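Local coordinates for protein amidase, hydantoinase/carbamoylase family (Paraburkholderia phymatum, PDB 6C0D) that probably hydrolyses N-carbamoyl-L-amino acids as a zinc-dependent homodimeric amidase of the peptidase M20 family, at residues A[241-246]-A[283-288]; A[347-352]-A[406-411]. All coordinates share one frame; numbering follows the deposited sequence.

Interaction 1. Residues A[241-246]-A[283-288]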
# COMPACT_ATOMS: atom_id res chain seq x y z
N ARG A 241 -16.01 6.43 -13.74
CA ARG A 241 -15.27 5.77 -12.67
C ARG A 241 -15.55 6.38 -11.31
O ARG A 241 -15.88 7.56 -11.18
CB ARG A 241 -13.77 5.84 -12.94
CG ARG A 241 -13.39 4.90 -14.06
CD ARG A 241 -11.90 4.93 -14.32
NE ARG A 241 -11.63 4.02 -15.43
CZ ARG A 241 -10.45 3.49 -15.69
NH1 ARG A 241 -9.42 3.80 -14.90
NH2 ARG A 241 -10.32 2.67 -16.74
N ARG A 242 -15.37 5.56 -10.28
CA ARG A 242 -15.41 5.96 -8.88
C ARG A 242 -14.15 5.38 -8.24
O ARG A 242 -14.22 4.47 -7.41
CB ARG A 242 -16.68 5.48 -8.20
CG ARG A 242 -17.96 6.01 -8.86
CD ARG A 242 -19.03 4.94 -8.90
NE ARG A 242 -20.33 5.48 -9.28
CZ ARG A 242 -21.19 6.00 -8.41
NH1 ARG A 242 -20.86 6.05 -7.13
NH2 ARG A 242 -22.37 6.47 -8.82
N ASP A 243 -13.00 5.88 -8.67
CA ASP A 243 -11.70 5.34 -8.30
C ASP A 243 -11.34 5.82 -6.89
O ASP A 243 -11.07 7.00 -6.67
CB ASP A 243 -10.67 5.78 -9.34
CG ASP A 243 -9.30 5.20 -9.13
OD1 ASP A 243 -8.85 5.06 -7.96
OD2 ASP A 243 -8.63 4.96 -10.17
N ALA A 244 -11.34 4.90 -5.93
CA ALA A 244 -11.08 5.30 -4.54
C ALA A 244 -9.66 5.79 -4.34
O ALA A 244 -9.41 6.62 -3.46
CB ALA A 244 -11.36 4.12 -3.60
N GLY A 245 -8.70 5.25 -5.10
CA GLY A 245 -7.32 5.71 -4.96
C GLY A 245 -7.12 7.10 -5.53
O GLY A 245 -6.32 7.89 -5.01
N ALA A 246 -7.82 7.43 -6.62
CA ALA A 246 -7.73 8.78 -7.16
C ALA A 246 -8.34 9.79 -6.20
O ALA A 246 -7.81 10.90 -6.04
CB ALA A 246 -8.44 8.86 -8.51
N VAL A 283 -7.38 -3.33 -12.13
CA VAL A 283 -8.61 -3.08 -11.39
C VAL A 283 -8.59 -1.66 -10.84
O VAL A 283 -7.71 -1.31 -10.04
CB VAL A 283 -8.80 -4.09 -10.25
CG1 VAL A 283 -10.13 -3.85 -9.55
CG2 VAL A 283 -8.70 -5.54 -10.79
N VAL A 284 -9.56 -0.84 -11.26
CA VAL A 284 -9.82 0.45 -10.62
C VAL A 284 -10.12 0.18 -9.15
O VAL A 284 -11.04 -0.59 -8.85
CB VAL A 284 -11.00 1.16 -11.31
CG1 VAL A 284 -11.25 2.53 -10.67
CG2 VAL A 284 -10.78 1.25 -12.83
N PRO A 285 -9.37 0.76 -8.21
CA PRO A 285 -9.58 0.46 -6.78
C PRO A 285 -10.96 0.90 -6.31
O PRO A 285 -11.35 2.06 -6.50
CB PRO A 285 -8.48 1.27 -6.07
CG PRO A 285 -7.47 1.63 -7.13
CD PRO A 285 -8.22 1.66 -8.44
N GLY A 286 -11.67 -0.01 -5.66
CA GLY A 286 -12.98 0.32 -5.10
C GLY A 286 -12.93 0.85 -3.68
O GLY A 286 -13.91 1.43 -3.18
N LYS A 287 -11.80 0.65 -3.00
CA LYS A 287 -11.57 1.16 -1.66
C LYS A 287 -10.12 1.58 -1.53
O LYS A 287 -9.24 1.05 -2.21
CB LYS A 287 -11.89 0.12 -0.57
CG LYS A 287 -13.35 -0.31 -0.51
CD LYS A 287 -13.58 -1.34 0.60
CE LYS A 287 -15.04 -1.78 0.65
NZ LYS A 287 -15.28 -2.89 1.63
N ALA A 288 -9.87 2.53 -0.62
CA ALA A 288 -8.53 3.05 -0.38
C ALA A 288 -8.50 3.63 1.02
O ALA A 288 -9.51 4.18 1.49
CB ALA A 288 -8.14 4.11 -1.41
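The N-terminal end of helix 244-262 meets the bulged start of strand 283-296 here, where Asp243 and Ala244 rest on Val284, Pro285 and Lys287. One backbone hydrogen bond ties the two: Ala244 N donates to Pro285 O at 2.9 Å with an N-H...O angle of 165°, a nearly straight bond that occupies an amide of the first helical turn. Asp243 is the N-cap. Its CG stands anti to the backbone N (chi1 -175°), and Asp243 OD1 accepts from Ala246 N at 2.9 Å, the donor lying well above the carboxylate plane; Gly245 N adds a weak bond to the same oxygen. The carboxylate is also packed from the strand side, Asp243 OD1 lying 3.5 Å from Pro285 CD while Val284 CG1 touches Asp243 CB at 3.6 Å. The other valine branch, Val284 CG2, sits over one face of the Arg241 guanidinium, 3.6 Å from Arg241 CZ and displaced toward the rim. That guanidinium is held by Ala233 O and Thr236 O, both reached by NH2, and by Thr270 OG1 of the second subunit, bonded to NH1. Further along, Ala244 CB presses on the Lys287 backbone, 3.5 Å from Lys287 C, and lies 3.9 Å from Ala288 CB; the small methyls let helix and strand come close. Gly286 and Lys287 both face Asp277 on strand 268-277, which defines a classic beta bulge. Val284 and Pro285 also pack on Thr270 and Val271 of the second subunit, respectively, so this is an N-capped helix start seated on the bulged beginning of a sheet strand, at the dimer interface.

Interaction 2. Residues A[347-352]-A[406-411]. With SO4 (sulfate ion), chain D.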
# COMPACT_ATOMS: atom_id res chain seq x y z
N ALA A 347 18.39 27.60 30.03
CA ALA A 347 18.87 28.58 29.06
C ALA A 347 20.05 29.37 29.61
O ALA A 347 21.00 29.67 28.87
CB ALA A 347 17.74 29.52 28.64
N GLN A 348 20.00 29.74 30.90
CA GLN A 348 21.12 30.46 31.51
C GLN A 348 22.38 29.61 31.50
O GLN A 348 23.48 30.10 31.18
CB GLN A 348 20.75 30.92 32.94
CG GLN A 348 19.71 32.06 32.88
CD GLN A 348 18.89 32.23 34.17
OE1 GLN A 348 18.92 31.39 35.06
NE2 GLN A 348 18.12 33.31 34.23
N ALA A 349 22.26 28.32 31.82
CA ALA A 349 23.43 27.45 31.79
C ALA A 349 23.94 27.25 30.37
O ALA A 349 25.16 27.19 30.14
CB ALA A 349 23.09 26.09 32.42
N ALA A 350 23.01 27.13 29.41
CA ALA A 350 23.42 26.94 28.02
C ALA A 350 24.14 28.17 27.50
O ALA A 350 25.13 28.07 26.77
CB ALA A 350 22.20 26.63 27.14
N ASP A 351 23.64 29.36 27.87
CA ASP A 351 24.29 30.57 27.41
C ASP A 351 25.65 30.76 28.06
O ASP A 351 26.57 31.31 27.42
CB ASP A 351 23.40 31.78 27.70
CG ASP A 351 23.74 32.94 26.82
OD1 ASP A 351 23.57 32.82 25.59
OD2 ASP A 351 24.21 33.94 27.36
N ALA A 352 25.81 30.31 29.30
CA ALA A 352 27.08 30.42 30.00
C ALA A 352 28.13 29.50 29.40
O ALA A 352 29.29 29.90 29.22
CB ALA A 352 26.89 30.10 31.49
N CYS A 406 26.30 17.33 29.27
CA CYS A 406 26.30 17.02 30.69
C CYS A 406 26.80 18.21 31.51
O CYS A 406 26.30 18.46 32.60
CB CYS A 406 27.15 15.79 30.97
SG CYS A 406 26.82 15.07 32.63
N GLU A 407 27.80 18.93 30.99
CA GLU A 407 28.25 20.15 31.67
C GLU A 407 27.11 21.17 31.81
O GLU A 407 26.94 21.79 32.87
CB GLU A 407 29.43 20.76 30.91
CG GLU A 407 30.70 19.92 31.06
CD GLU A 407 31.85 20.41 30.18
OE1 GLU A 407 31.57 21.02 29.14
OE2 GLU A 407 33.02 20.18 30.52
N VAL A 408 26.36 21.38 30.73
CA VAL A 408 25.22 22.32 30.78
C VAL A 408 24.18 21.81 31.77
O VAL A 408 23.69 22.56 32.62
CB VAL A 408 24.62 22.52 29.38
CG1 VAL A 408 23.27 23.33 29.46
CG2 VAL A 408 25.63 23.22 28.45
N ALA A 409 23.85 20.52 31.69
CA ALA A 409 22.84 19.97 32.59
C ALA A 409 23.27 20.05 34.05
O ALA A 409 22.46 20.36 34.94
CB ALA A 409 22.52 18.51 32.22
N ALA A 410 24.55 19.78 34.33
CA ALA A 410 25.04 19.84 35.71
C ALA A 410 25.00 21.27 36.26
O ALA A 410 24.67 21.48 37.44
CB ALA A 410 26.47 19.30 35.79
N ARG A 411 25.40 22.25 35.45
CA ARG A 411 25.34 23.64 35.88
C ARG A 411 23.89 24.06 36.15
O ARG A 411 23.60 24.64 37.20
CB ARG A 411 25.98 24.56 34.85
CG ARG A 411 25.97 26.04 35.25
CD ARG A 411 26.60 26.93 34.16
NE ARG A 411 26.43 28.35 34.45
CZ ARG A 411 27.39 29.12 34.95
NH1 ARG A 411 28.58 28.59 35.20
NH2 ARG A 411 27.18 30.41 35.18
S SO4 D . 24.53 32.85 34.80
O1 SO4 D . 24.02 33.71 33.74
O2 SO4 D . 25.70 32.11 34.32
O3 SO4 D . 24.91 33.68 35.94
O4 SO4 D . 23.49 31.91 35.21
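Helix segments 347-352 and 406-411 run in largely opposed directions, 133° between their N-to-C axes, with a closest axial approach of 8.5 Å. Ala349 and Val408 mark the nearest backbone pair, their CA atoms being 5.5 Å apart. The close spacing rests on small side chains: Ala349 CB points at the facing helix and lies 3.6 Å from Val408 O, so a methyl touches the backbone itself. Val408 answers with one branch. Val408 CG1, anti to the backbone N (chi1 171°), comes within 3.8 Å of Ala350 N, and also touches the methyls of Ala349 and Ala350. Beside this apolar patch Arg411 lies across the helix 347-352 surface. Its chain is extended from CG to NE, and the aliphatic part follows Ala349, with Arg411 CD 4.0 Å from Ala349 CA. Farther out, Ala352 CB sits over one face of the guanidinium, offset toward its rim and 3.5 Å from Arg411 NE. A sulfate, probably from the crystallisation liquor, stands at the guanidinium edge with its sulfur near the plane. The separation modelled between Arg411 NH2 and sulfate O2 is very short, and a second conformer of this arginine is deposited, so the details of that hydrogen bond are doubtful. Phe13 gives Arg411 a cation-pi partner, and Leu353 packs on both Val408 and Arg411. On its far side helix 399-419 leans on helix 102-117 through Ala409 and Ala410, which touch Ile111. The contact is thus an alanine-lined, close-packed helix pair in the helical layer of the M20 catalytic domain.

In the fold
Interactions 1 and 2 lie on opposite sides of the chain's centre, with their own centres 56 Å apart and their nearest atoms about 46 Å apart, so neither touches the other. They follow in series along the sequence: 241-246 with 283-288 is complete before 347-352 with 406-411 begins. This fits the two-domain plan of the M20 family, interaction 1 belonging to the dimerisation lid domain, where it meets the second subunit, and interaction 2 to the catalytic domain, where no other protein chain touches its segments. Both lie away from the zinc ion, which is bound by His89, Asp100 and His196.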